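Local coordinates for Lactamase_B domain-containing protein (Pontibacter korlensis, PDB 6XFR) that probably hydrolyses the amide bond of beta-lactams, using zinc ions bound in a class B1 metallo-beta-lactamase fold, at residues 12-17 / 151-156; 37-42 / 67-72; 54-59 / 88-93; 99-104 / 116-121; 161-166 / 212-217. All coordinates share one frame; numbering follows the deposited sequence.

Contact 1: 12-17 / 151-156; sequences KISSKV and PQQKIL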
# COMPACT_ATOMS: atom_id res chain seq x y z
N LYS B 12 4.71 6.38 -4.64
CA LYS B 12 3.52 7.19 -4.85
C LYS B 12 2.28 6.36 -4.53
O LYS B 12 2.17 5.21 -4.95
CB LYS B 12 3.48 7.67 -6.30
CG LYS B 12 3.20 9.13 -6.45
CD LYS B 12 3.06 9.57 -7.90
CE LYS B 12 2.20 10.83 -7.96
NZ LYS B 12 2.10 11.35 -9.37
N ILE B 13 1.34 6.92 -3.77
CA ILE B 13 0.11 6.19 -3.50
C ILE B 13 -1.15 6.88 -4.04
O ILE B 13 -2.17 6.21 -4.21
CB ILE B 13 -0.05 5.89 -1.99
CG1 ILE B 13 -0.15 7.16 -1.12
CG2 ILE B 13 1.06 4.97 -1.49
CD1 ILE B 13 -0.47 6.78 0.32
N SER B 14 -1.12 8.19 -4.27
CA SER B 14 -2.22 9.00 -4.80
C SER B 14 -1.59 9.97 -5.78
O SER B 14 -0.37 10.10 -5.83
CB SER B 14 -2.95 9.73 -3.66
OG SER B 14 -4.23 10.16 -4.05
N SER B 15 -2.40 10.67 -6.56
CA SER B 15 -1.78 11.48 -7.60
C SER B 15 -0.88 12.57 -7.04
O SER B 15 0.06 12.98 -7.73
CB SER B 15 -2.85 12.03 -8.56
OG SER B 15 -3.39 13.26 -8.14
N LYS B 16 -1.08 13.01 -5.78
CA LYS B 16 -0.26 14.05 -5.16
C LYS B 16 0.37 13.64 -3.82
O LYS B 16 0.86 14.51 -3.08
CB LYS B 16 -1.10 15.32 -4.92
CG LYS B 16 -1.62 16.01 -6.17
CD LYS B 16 -0.50 16.40 -7.09
CE LYS B 16 -1.02 17.24 -8.24
NZ LYS B 16 -0.19 17.00 -9.45
N VAL B 17 0.37 12.35 -3.47
CA VAL B 17 0.85 11.86 -2.18
C VAL B 17 1.90 10.78 -2.41
O VAL B 17 1.69 9.86 -3.22
CB VAL B 17 -0.29 11.30 -1.30
CG1 VAL B 17 0.25 10.85 0.09
CG2 VAL B 17 -1.45 12.29 -1.20
N PRO B 151 -8.45 14.88 4.26
CA PRO B 151 -9.87 14.56 4.02
C PRO B 151 -10.26 14.44 2.54
O PRO B 151 -11.29 13.81 2.24
CB PRO B 151 -10.62 15.72 4.71
CG PRO B 151 -9.62 16.83 4.85
CD PRO B 151 -8.31 16.15 5.01
N GLN B 152 -9.52 15.05 1.61
CA GLN B 152 -9.86 14.91 0.20
C GLN B 152 -9.44 13.53 -0.33
O GLN B 152 -10.25 12.80 -0.90
CB GLN B 152 -9.22 16.05 -0.63
CG GLN B 152 -9.62 17.48 -0.15
CD GLN B 152 -8.60 18.63 -0.50
OE1 GLN B 152 -7.41 18.56 -0.18
NE2 GLN B 152 -9.11 19.70 -1.13
N GLN B 153 -8.21 13.11 -0.07
CA GLN B 153 -7.78 11.79 -0.49
C GLN B 153 -8.21 10.69 0.49
O GLN B 153 -8.08 9.51 0.17
CB GLN B 153 -6.26 11.76 -0.68
CG GLN B 153 -5.73 12.65 -1.78
CD GLN B 153 -5.35 14.06 -1.30
OE1 GLN B 153 -5.91 14.56 -0.32
NE2 GLN B 153 -4.42 14.71 -2.00
N LYS B 154 -8.77 11.08 1.64
CA LYS B 154 -9.13 10.18 2.75
C LYS B 154 -7.97 9.26 3.15
O LYS B 154 -8.12 8.04 3.30
CB LYS B 154 -10.39 9.38 2.41
CG LYS B 154 -11.54 10.24 1.92
CD LYS B 154 -12.83 9.85 2.59
CE LYS B 154 -13.91 10.86 2.30
NZ LYS B 154 -14.77 10.31 1.21
N ILE B 155 -6.82 9.88 3.39
CA ILE B 155 -5.60 9.19 3.78
C ILE B 155 -5.27 9.60 5.21
O ILE B 155 -5.14 10.80 5.51
CB ILE B 155 -4.45 9.56 2.83
CG1 ILE B 155 -4.72 9.02 1.42
CG2 ILE B 155 -3.12 9.04 3.39
CD1 ILE B 155 -3.50 9.09 0.47
N LEU B 156 -5.11 8.62 6.10
CA LEU B 156 -4.78 8.88 7.49
C LEU B 156 -3.37 8.38 7.79
O LEU B 156 -3.10 7.19 7.67
CB LEU B 156 -5.78 8.22 8.42
CG LEU B 156 -5.32 8.26 9.87
CD1 LEU B 156 -5.42 9.67 10.43
CD2 LEU B 156 -6.12 7.23 10.74
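Ile155 puts the end of its side chain, CD1, against three residues of 12-17. The nearest atom is Ile13 CD1, 3.8 Å from Ile155 CD1, where the two isoleucines cross obliquely. Val17 meets the same methyl tip to tip, with CG2 4.2 Å from Ile155 CD1, and Ser14 CB lies at a like distance. An extended second torsion (chi2 -169°) carries CD1 there. Beside this apolar patch runs Gln153, whose CG is 3.7 Å from Ser14 OG. A bend at chi2 (91°) turns CD aside, and the amide NE2 ends 3.9 Å from Val17 CG2. That nitrogen is hydrogen-bonded to Gln130, whereas Ser14 OG bonds to Asp207 of the second subunit, so the polar ends of both residues are held from outside.

The backbone sets these side chains out. A classic beta bulge sets Ile13 and Ser14 opposite the single residue Val17, with Ile13 N donating to Val17 O at 3.0 Å, and a type I turn carries the chain from Ser14 to Val17. On the other segment, a G1 bulge places Lys154 and Ile155 opposite Leu150. Pro151 and Gln152, just before, join Gln131 at a zinc ion. The contact links the two sheets of the metallo-beta-lactamase sandwich: strand 8-14 is an outermost strand of one, while strand 155-159 lies in the other between 147-150 and 197-200, and Val17 also packs on Leu150.

Contact 2: 37-42 / 67-72; sequences IVSTKE and LKQPVK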
# COMPACT_ATOMS: atom_id res chain seq x y z
N ILE B 37 5.01 12.75 1.68
CA ILE B 37 5.21 13.98 0.92
C ILE B 37 3.89 14.26 0.22
O ILE B 37 3.27 13.34 -0.32
CB ILE B 37 6.35 13.88 -0.10
CG1 ILE B 37 7.49 13.02 0.44
CG2 ILE B 37 6.79 15.27 -0.54
CD1 ILE B 37 8.54 12.74 -0.57
N VAL B 38 3.43 15.50 0.29
CA VAL B 38 2.24 15.95 -0.42
C VAL B 38 2.60 17.11 -1.32
O VAL B 38 3.17 18.12 -0.88
CB VAL B 38 1.10 16.28 0.56
CG1 VAL B 38 -0.14 16.66 -0.22
CG2 VAL B 38 0.83 15.03 1.38
N SER B 39 2.26 16.97 -2.60
CA SER B 39 2.50 18.00 -3.60
C SER B 39 1.26 18.86 -3.75
O SER B 39 0.14 18.34 -3.77
CB SER B 39 2.89 17.37 -4.95
OG SER B 39 3.39 18.36 -5.83
N THR B 40 1.45 20.18 -3.78
CA THR B 40 0.34 21.12 -3.92
C THR B 40 0.69 22.06 -5.05
O THR B 40 1.79 22.02 -5.61
CB THR B 40 0.00 21.90 -2.62
OG1 THR B 40 0.86 23.03 -2.49
CG2 THR B 40 0.16 21.04 -1.38
N LYS B 41 -0.28 22.89 -5.42
CA LYS B 41 -0.01 23.84 -6.48
C LYS B 41 0.98 24.89 -6.04
O LYS B 41 1.50 25.59 -6.90
CB LYS B 41 -1.31 24.54 -6.90
CG LYS B 41 -2.29 23.61 -7.61
CD LYS B 41 -3.67 24.24 -7.83
CE LYS B 41 -4.76 23.35 -7.23
NZ LYS B 41 -4.54 21.91 -7.59
N GLU B 42 1.32 24.95 -4.75
CA GLU B 42 2.11 26.07 -4.22
C GLU B 42 3.29 25.60 -3.39
O GLU B 42 3.81 26.38 -2.59
CB GLU B 42 1.25 27.02 -3.38
CG GLU B 42 0.41 27.97 -4.19
CD GLU B 42 1.13 28.48 -5.44
OE1 GLU B 42 2.23 29.06 -5.32
OE2 GLU B 42 0.59 28.31 -6.55
N LEU B 67 9.60 16.55 -7.84
CA LEU B 67 8.52 17.51 -7.72
C LEU B 67 8.93 18.90 -8.19
O LEU B 67 8.05 19.73 -8.42
CB LEU B 67 8.06 17.62 -6.27
CG LEU B 67 7.12 16.55 -5.73
CD1 LEU B 67 7.69 15.22 -5.98
CD2 LEU B 67 6.93 16.78 -4.22
N LYS B 68 10.23 19.17 -8.30
CA LYS B 68 10.77 20.46 -8.74
C LYS B 68 10.00 21.63 -8.11
O LYS B 68 9.59 22.58 -8.80
CB LYS B 68 10.76 20.56 -10.27
CG LYS B 68 11.27 19.28 -10.97
CD LYS B 68 10.84 19.24 -12.39
CE LYS B 68 12.04 19.51 -13.30
NZ LYS B 68 12.71 20.87 -13.10
N GLN B 69 9.79 21.57 -6.79
CA GLN B 69 9.17 22.65 -6.02
C GLN B 69 9.75 22.69 -4.61
O GLN B 69 10.26 21.67 -4.12
CB GLN B 69 7.64 22.52 -5.97
CG GLN B 69 7.09 21.49 -4.99
CD GLN B 69 5.65 21.05 -5.28
OE1 GLN B 69 5.26 19.93 -4.93
NE2 GLN B 69 4.86 21.93 -5.90
N PRO B 70 9.74 23.85 -3.94
CA PRO B 70 10.23 23.91 -2.57
C PRO B 70 9.28 23.27 -1.57
O PRO B 70 8.06 23.20 -1.78
CB PRO B 70 10.39 25.41 -2.31
CG PRO B 70 9.47 26.05 -3.25
CD PRO B 70 9.48 25.19 -4.48
N VAL B 71 9.86 22.86 -0.43
CA VAL B 71 9.10 22.34 0.71
C VAL B 71 8.65 23.54 1.52
O VAL B 71 9.48 24.31 2.00
CB VAL B 71 9.96 21.38 1.57
CG1 VAL B 71 9.15 20.83 2.76
CG2 VAL B 71 10.53 20.25 0.76
N LYS B 72 7.34 23.72 1.65
CA LYS B 72 6.86 24.89 2.36
C LYS B 72 6.94 24.70 3.86
O LYS B 72 7.16 25.67 4.60
CB LYS B 72 5.41 25.20 1.95
CG LYS B 72 5.24 25.63 0.49
CD LYS B 72 6.46 26.37 -0.00
CE LYS B 72 6.06 27.66 -0.65
NZ LYS B 72 7.14 28.67 -0.49
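The amide of Gln69 is the flat group that joins these segments, and each of its polar ends meets a different residue of 37-42. Its oxygen OE1 accepts from Ser39 OG at 2.6 Å, with the hydroxyl tilted 19° from the carbonyl plane. At the other end NE2 donates to Thr40 O over 3.1 Å, and that oxygen sits 22° out of the amide plane. Two bonds to successive residues should fix the rotation of the amide. Gln69 CG stands between the backbone N and the carbonyl carbon (chi1 78°), and from there an extended chain carries the amide to Ser39 and Thr40.

Apolar packing lies beside the amide: Leu67 CD2 packs 4.0 Å from Ile37 CG2. Farther along, the aliphatic part of Lys72 runs past Glu42 O. Thr40 OG1 accepts from Glu42 N at 3.0 Å in an ST turn, and is also hydrogen-bonded to Gly43 O.

Segment 67-72 is the connection from helix 53-67 to strand 71-75, the edge of the five-stranded sheet. Strand 43-47 lies between 71-75 and 30-40, and both Leu67 and Gln69 touch its Ala44; Ile37 packs against helix 53-67, on Leu59, Trp62 and Ile63.

Contact 3: 54-59 / 88-93; sequences EPTEEL and EAVQRQ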
# COMPACT_ATOMS: atom_id res chain seq x y z
N GLU B 54 21.02 12.02 7.10
CA GLU B 54 21.36 11.51 5.78
C GLU B 54 20.13 11.09 4.96
O GLU B 54 20.04 11.42 3.78
CB GLU B 54 22.34 10.35 5.90
CG GLU B 54 22.82 9.89 4.55
CD GLU B 54 23.64 10.96 3.86
OE1 GLU B 54 24.74 11.28 4.37
OE2 GLU B 54 23.17 11.50 2.83
N PRO B 55 19.16 10.36 5.54
CA PRO B 55 17.90 10.15 4.82
C PRO B 55 17.19 11.45 4.49
O PRO B 55 16.51 11.53 3.46
CB PRO B 55 17.08 9.31 5.81
CG PRO B 55 18.05 8.69 6.69
CD PRO B 55 19.16 9.66 6.83
N THR B 56 17.32 12.47 5.34
CA THR B 56 16.58 13.70 5.08
C THR B 56 17.21 14.51 3.96
O THR B 56 16.49 15.15 3.18
CB THR B 56 16.44 14.50 6.39
OG1 THR B 56 15.78 13.68 7.37
CG2 THR B 56 15.61 15.75 6.17
N GLU B 57 18.55 14.46 3.81
CA GLU B 57 19.18 15.14 2.69
C GLU B 57 18.78 14.50 1.35
O GLU B 57 18.48 15.22 0.39
CB GLU B 57 20.70 15.09 2.83
CG GLU B 57 21.24 15.48 4.19
CD GLU B 57 21.49 16.97 4.30
OE1 GLU B 57 22.64 17.36 4.59
OE2 GLU B 57 20.52 17.73 4.10
N GLU B 58 18.76 13.16 1.30
CA GLU B 58 18.23 12.43 0.15
C GLU B 58 16.79 12.82 -0.15
O GLU B 58 16.43 13.08 -1.31
CB GLU B 58 18.35 10.92 0.38
CG GLU B 58 19.78 10.39 0.26
CD GLU B 58 19.93 8.90 0.61
OE1 GLU B 58 21.03 8.34 0.38
OE2 GLU B 58 18.96 8.28 1.10
N LEU B 59 15.95 12.84 0.87
CA LEU B 59 14.56 13.24 0.69
C LEU B 59 14.47 14.64 0.08
O LEU B 59 13.75 14.86 -0.90
CB LEU B 59 13.82 13.16 2.03
CG LEU B 59 12.35 13.58 2.18
CD1 LEU B 59 11.52 13.04 1.05
CD2 LEU B 59 11.82 13.06 3.49
N GLU B 88 17.02 19.38 11.91
CA GLU B 88 18.16 20.26 11.67
C GLU B 88 18.49 20.32 10.17
O GLU B 88 18.75 21.40 9.63
CB GLU B 88 19.35 19.78 12.50
CG GLU B 88 19.01 19.77 13.99
CD GLU B 88 19.77 18.71 14.82
OE1 GLU B 88 20.44 17.83 14.22
OE2 GLU B 88 19.68 18.76 16.07
N ALA B 89 18.50 19.17 9.50
CA ALA B 89 18.73 19.17 8.06
C ALA B 89 17.66 19.97 7.31
O ALA B 89 17.95 20.68 6.34
CB ALA B 89 18.78 17.73 7.56
N VAL B 90 16.41 19.86 7.75
CA VAL B 90 15.32 20.61 7.12
C VAL B 90 15.48 22.11 7.36
O VAL B 90 15.35 22.92 6.44
CB VAL B 90 13.97 20.07 7.65
CG1 VAL B 90 12.84 21.04 7.38
CG2 VAL B 90 13.68 18.71 7.07
N GLN B 91 15.78 22.49 8.61
CA GLN B 91 15.84 23.90 8.98
C GLN B 91 17.05 24.60 8.36
O GLN B 91 17.01 25.80 8.07
CB GLN B 91 15.89 24.01 10.49
CG GLN B 91 14.57 23.83 11.17
CD GLN B 91 14.69 23.88 12.69
OE1 GLN B 91 15.71 23.52 13.24
NE2 GLN B 91 13.64 24.35 13.36
N ARG B 92 18.13 23.85 8.13
CA ARG B 92 19.27 24.41 7.43
C ARG B 92 18.97 24.79 5.99
O ARG B 92 19.80 25.45 5.37
CB ARG B 92 20.41 23.43 7.41
CG ARG B 92 21.59 24.03 6.82
CD ARG B 92 22.75 23.26 7.26
NE ARG B 92 23.27 22.46 6.17
CZ ARG B 92 24.18 22.91 5.31
NH1 ARG B 92 24.66 24.15 5.44
NH2 ARG B 92 24.62 22.12 4.34
N GLN B 93 17.86 24.33 5.41
CA GLN B 93 17.44 24.82 4.11
C GLN B 93 16.30 25.83 4.20
O GLN B 93 15.57 26.00 3.23
CB GLN B 93 17.03 23.64 3.22
CG GLN B 93 18.05 23.32 2.06
CD GLN B 93 19.28 22.60 2.57
OE1 GLN B 93 19.18 21.56 3.23
NE2 GLN B 93 20.42 23.18 2.32
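Thr56 and Val90 cross at about a right angle, methyl against methyl, with Thr56 CG2 3.6 Å from Val90 CG2. The same threonine methyl lies 4.0 Å from Ala89 CB, so a single CG2 serves both neighbours on the second helix. Its place follows from the first torsion (chi1 -58°), which sets OG1 beside the backbone N and leaves CG2 anti to that N. The hydroxyl is thereby turned back toward the residue just before its helix, where it is hydrogen-bonded to Gly52 O, and the apolar branch is presented across the interface.

Small side chains let the backbones come close: Thr56 CA and Ala89 CA are 6.6 Å apart. One residue on from Thr56, Glu57 bends at chi2 (-88°) and brings OE2 to 3.9 Å from Ala89 CB. Glu57 and Gln93 also cross at about a right angle, their carboxylate and amide planes 35° apart. The guanidinium of Arg92 is near without touching, its NH2 5.2 Å from Glu57 OE1; the opposite charges may attract weakly.

The contact thus seats the short helix 87-91 against the first turns of helix 53-67. Val90 also packs on Val95 and Val97, which lead toward strand 98-100, while Pro55 and Leu59 of the longer helix pack on strand 17-25 at Ser22 and His20.

Contact 4: 99-104 / 116-121; sequences TSELTA and DVTFAT
Ser100 O is gripped by two donors of its own segment and touched by the methyl CG2 of Thr118 across the contact. Thr99 OG1 donates to Ser100 O at 2.9 Å and Ala104 N, in the first turn of the helix, does so at 3.1 Å; they arrive from opposite faces of the carbonyl plane. Thr118 CG2 lies 3.6 Å from this oxygen and also packs against Ala104 CB. Thr118 CG2 takes the side of the backbone N, anti to the carbonyl carbon, because OG1 (chi1 49°) occupies the position between N and C.

The backbones pair in parallel. Phe119 N donates to Thr99 O at 2.9 Å, in the carbonyl plane, and Thr99 N to Val117 O at 3.2 Å. The last rung differs: Glu101 N donates a hydrogen bond to Phe119 O at 3.0 Å, from 43° above the carbonyl plane, as the chain is already turning into the helix. Glu101 OE2 then lies 3.4 Å from Ala120 CB.

Ser100 holds the N-cap position, its OG hydrogen-bonded to Thr103 OG1, which has a second partner in Asp144. Strand 98-100, helix 101-109 and strand 117-119 form a beta-alpha-beta unit, its parallel strands joined by the Thr99-Val117 and Phe119-Thr99 backbone bonds.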
# COMPACT_ATOMS: atom_id res chain seq x y z
N THR B 99 5.41 21.94 15.05
CA THR B 99 5.02 20.80 15.87
C THR B 99 3.94 21.24 16.86
O THR B 99 3.57 22.41 16.95
CB THR B 99 6.25 20.17 16.57
OG1 THR B 99 6.67 20.97 17.66
CG2 THR B 99 7.43 20.03 15.62
N SER B 100 3.40 20.28 17.59
CA SER B 100 2.58 20.61 18.74
C SER B 100 3.44 21.22 19.84
O SER B 100 4.68 21.12 19.83
CB SER B 100 1.84 19.37 19.26
OG SER B 100 2.72 18.46 19.90
N GLU B 101 2.78 21.91 20.78
CA GLU B 101 3.49 22.51 21.90
C GLU B 101 4.25 21.46 22.69
O GLU B 101 5.43 21.63 22.99
CB GLU B 101 2.52 23.25 22.83
CG GLU B 101 2.75 24.71 22.94
CD GLU B 101 1.90 25.37 24.04
OE1 GLU B 101 2.02 24.97 25.23
OE2 GLU B 101 1.13 26.32 23.73
N LEU B 102 3.59 20.34 23.01
CA LEU B 102 4.28 19.38 23.86
C LEU B 102 5.33 18.60 23.09
O LEU B 102 6.35 18.21 23.67
CB LEU B 102 3.30 18.41 24.53
CG LEU B 102 4.06 17.33 25.32
CD1 LEU B 102 5.03 17.95 26.31
CD2 LEU B 102 3.11 16.41 26.07
N THR B 103 5.16 18.41 21.77
CA THR B 103 6.27 17.84 21.03
C THR B 103 7.50 18.74 21.15
O THR B 103 8.61 18.25 21.38
CB THR B 103 5.90 17.64 19.56
OG1 THR B 103 4.99 16.53 19.41
CG2 THR B 103 7.16 17.39 18.74
N ALA B 104 7.31 20.07 21.11
CA ALA B 104 8.43 20.98 21.29
C ALA B 104 9.02 20.85 22.69
O ALA B 104 10.24 20.94 22.88
CB ALA B 104 7.99 22.41 21.00
N ASP B 116 10.28 25.74 14.73
CA ASP B 116 10.15 27.16 14.42
C ASP B 116 8.79 27.73 14.85
O ASP B 116 8.69 28.92 15.14
CB ASP B 116 10.33 27.39 12.90
CG ASP B 116 11.68 26.89 12.39
OD1 ASP B 116 11.69 25.93 11.58
OD2 ASP B 116 12.74 27.43 12.80
N VAL B 117 7.74 26.92 14.86
CA VAL B 117 6.44 27.34 15.34
C VAL B 117 5.83 26.15 16.04
O VAL B 117 6.06 25.01 15.66
CB VAL B 117 5.49 27.85 14.23
CG1 VAL B 117 4.16 28.28 14.83
CG2 VAL B 117 6.13 28.99 13.51
N THR B 118 5.05 26.42 17.08
CA THR B 118 4.27 25.38 17.71
C THR B 118 2.79 25.75 17.68
O THR B 118 2.43 26.93 17.58
CB THR B 118 4.71 25.11 19.15
OG1 THR B 118 4.81 26.34 19.86
CG2 THR B 118 6.05 24.41 19.17
N PHE B 119 1.95 24.73 17.71
CA PHE B 119 0.51 24.89 17.79
C PHE B 119 0.01 24.16 19.03
O PHE B 119 0.45 23.03 19.31
CB PHE B 119 -0.14 24.36 16.53
CG PHE B 119 0.10 25.23 15.35
CD1 PHE B 119 1.31 25.16 14.67
CD2 PHE B 119 -0.84 26.16 14.96
CE1 PHE B 119 1.56 25.99 13.58
CE2 PHE B 119 -0.61 27.00 13.89
CZ PHE B 119 0.60 26.92 13.19
N ALA B 120 -0.88 24.81 19.78
CA ALA B 120 -1.51 24.19 20.93
C ALA B 120 -2.91 23.65 20.65
O ALA B 120 -3.53 23.09 21.55
CB ALA B 120 -1.60 25.21 22.07
N THR B 121 -3.42 23.84 19.43
CA THR B 121 -4.78 23.47 19.04
C THR B 121 -4.77 22.48 17.88
O THR B 121 -3.86 22.48 17.05
CB THR B 121 -5.62 24.73 18.68
OG1 THR B 121 -4.87 25.64 17.84
CG2 THR B 121 -6.07 25.44 19.92

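Contact 5: 161-166 / 212-217; sequences LVKDLQ and SHTLSL
The irregular chain of 161-166 runs past one side of helix 209-217, Lys163 CA coming within 5.6 Å of Thr214 CA. Thr214 makes the single hydrogen bond between the segments: its OG1 accepts from Lys163 N at 2.9 Å along a nearly straight N-H (166°). OG1 lies beside its own backbone N (chi1 -65°), and it is also hydrogen-bonded to Leu210 O a turn earlier. Val162 CG1 approaches the same oxygen at 3.9 Å, its side chain crossing that of Thr214 at about a right angle.

One residue before Thr214, the imidazole of His213 lies between Leu165 of the loop and Leu217, one turn on in its own helix. Leu165 O lies 3.6 Å above one face, and Leu217 CG 3.8 Å above the opposite one, both offset toward the rim. Asp164 O comes to the ring edge, 3.0 Å from His213 CD2, while Leu165 CD2 packs on His213 CB. His213 NE2 itself is hydrogen-bonded to Ala167 O, just beyond the loop segment. Asp164 folds the loop by an Asx turn, OD2 accepting from Gln166 N, and Gln166 NE2 bonds to Val10 of the second subunit.

Leu161 directly follows the zinc ligand Cys160, and the side chain of Lys163 is about 5 Å from that of His202, another ligand of that zinc. The arrangement is thus a loop of the metallo-beta-lactamase active site anchored on the C-terminal helix.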
# COMPACT_ATOMS: atom_id res chain seq x y z
N LEU B 161 1.86 5.54 16.25
CA LEU B 161 0.64 5.25 17.00
C LEU B 161 -0.10 4.03 16.46
O LEU B 161 -0.80 3.34 17.21
CB LEU B 161 -0.28 6.47 16.98
CG LEU B 161 -1.49 6.52 17.93
CD1 LEU B 161 -1.07 6.29 19.39
CD2 LEU B 161 -2.25 7.85 17.79
N VAL B 162 0.04 3.75 15.16
CA VAL B 162 -0.62 2.64 14.49
C VAL B 162 0.42 1.60 14.11
O VAL B 162 1.51 1.95 13.65
CB VAL B 162 -1.37 3.12 13.23
CG1 VAL B 162 -2.14 1.94 12.61
CG2 VAL B 162 -2.30 4.30 13.57
N LYS B 163 0.08 0.33 14.26
CA LYS B 163 0.96 -0.75 13.84
C LYS B 163 0.43 -1.39 12.57
O LYS B 163 -0.77 -1.32 12.26
CB LYS B 163 1.11 -1.78 14.96
CG LYS B 163 1.90 -1.27 16.16
CD LYS B 163 3.08 -2.18 16.52
CE LYS B 163 4.34 -1.79 15.77
NZ LYS B 163 4.79 -0.44 16.19
N ASP B 164 1.34 -1.99 11.79
CA ASP B 164 0.96 -2.69 10.57
C ASP B 164 0.39 -4.07 10.91
O ASP B 164 0.58 -4.60 12.03
CB ASP B 164 2.13 -2.82 9.58
CG ASP B 164 3.22 -3.82 10.03
OD1 ASP B 164 4.18 -3.39 10.71
OD2 ASP B 164 3.15 -5.03 9.70
N LEU B 165 -0.32 -4.65 9.93
CA LEU B 165 -1.09 -5.88 10.15
C LEU B 165 -0.23 -7.11 10.40
O LEU B 165 -0.75 -8.13 10.89
CB LEU B 165 -2.03 -6.10 8.97
CG LEU B 165 -3.19 -5.11 8.87
CD1 LEU B 165 -3.92 -5.33 7.59
CD2 LEU B 165 -4.10 -5.28 10.04
N GLN B 166 1.07 -7.04 10.11
CA GLN B 166 1.99 -8.13 10.39
C GLN B 166 2.83 -7.91 11.65
O GLN B 166 3.70 -8.74 11.94
CB GLN B 166 2.89 -8.38 9.18
CG GLN B 166 2.17 -9.17 8.11
CD GLN B 166 3.02 -9.42 6.90
OE1 GLN B 166 3.74 -8.52 6.44
NE2 GLN B 166 2.94 -10.67 6.35
N SER B 212 -8.05 -1.61 13.97
CA SER B 212 -8.52 -2.74 14.78
C SER B 212 -7.38 -3.68 15.17
O SER B 212 -7.37 -4.17 16.30
CB SER B 212 -9.64 -3.50 14.06
OG SER B 212 -9.44 -3.53 12.68
N HIS B 213 -6.38 -3.89 14.29
CA HIS B 213 -5.26 -4.76 14.65
C HIS B 213 -4.43 -4.15 15.78
O HIS B 213 -3.95 -4.87 16.67
CB HIS B 213 -4.37 -5.08 13.43
CG HIS B 213 -3.13 -5.85 13.76
ND1 HIS B 213 -3.15 -7.15 14.23
CD2 HIS B 213 -1.81 -5.51 13.67
CE1 HIS B 213 -1.91 -7.56 14.45
NE2 HIS B 213 -1.08 -6.60 14.10
N THR B 214 -4.22 -2.84 15.74
CA THR B 214 -3.52 -2.22 16.84
C THR B 214 -4.31 -2.34 18.14
O THR B 214 -3.77 -2.76 19.17
CB THR B 214 -3.23 -0.76 16.50
OG1 THR B 214 -2.33 -0.74 15.37
CG2 THR B 214 -2.63 -0.03 17.69
N LEU B 215 -5.63 -2.12 18.07
CA LEU B 215 -6.48 -2.37 19.24
C LEU B 215 -6.31 -3.79 19.77
O LEU B 215 -6.26 -4.01 20.99
CB LEU B 215 -7.94 -2.15 18.85
CG LEU B 215 -8.78 -1.58 19.98
CD1 LEU B 215 -8.30 -0.14 20.21
CD2 LEU B 215 -10.26 -1.66 19.64
N SER B 216 -6.23 -4.77 18.88
CA SER B 216 -6.08 -6.15 19.29
C SER B 216 -4.75 -6.38 20.01
O SER B 216 -4.69 -7.09 21.02
CB SER B 216 -6.23 -7.05 18.06
OG SER B 216 -5.84 -8.38 18.33
N LEU B 217 -3.66 -5.82 19.49
CA LEU B 217 -2.36 -5.97 20.14
C LEU B 217 -2.33 -5.37 21.55
O LEU B 217 -1.65 -5.89 22.43
CB LEU B 217 -1.27 -5.32 19.28
CG LEU B 217 -0.89 -6.00 17.97
CD1 LEU B 217 0.18 -5.17 17.29
CD2 LEU B 217 -0.43 -7.43 18.18

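In the fold
Lys16 O of contact 1 lies 2.9 Å from Ser39 N of contact 2, a probable hydrogen bond; both contacts reach the same sheet. From there contacts 1 to 4 touch in series: Ile37 CD1 of contact 2 packs 3.4 Å from Leu59 CD1 of contact 3, and contact 3 in turn reaches contact 4, where Gln91 NE2 is 3.1 Å from Asp116 OD1. Contact 5 touches none of the others within the chain, its nearest atoms about 6 Å from contact 1, yet like contact 1 it touches the second subunit. Contacts 4 and 5 both come near ligands of one active-site zinc ion: Ser100 lies about 7 Å from His78 and Leu161 about 5 Å from His141, side chain to side chain.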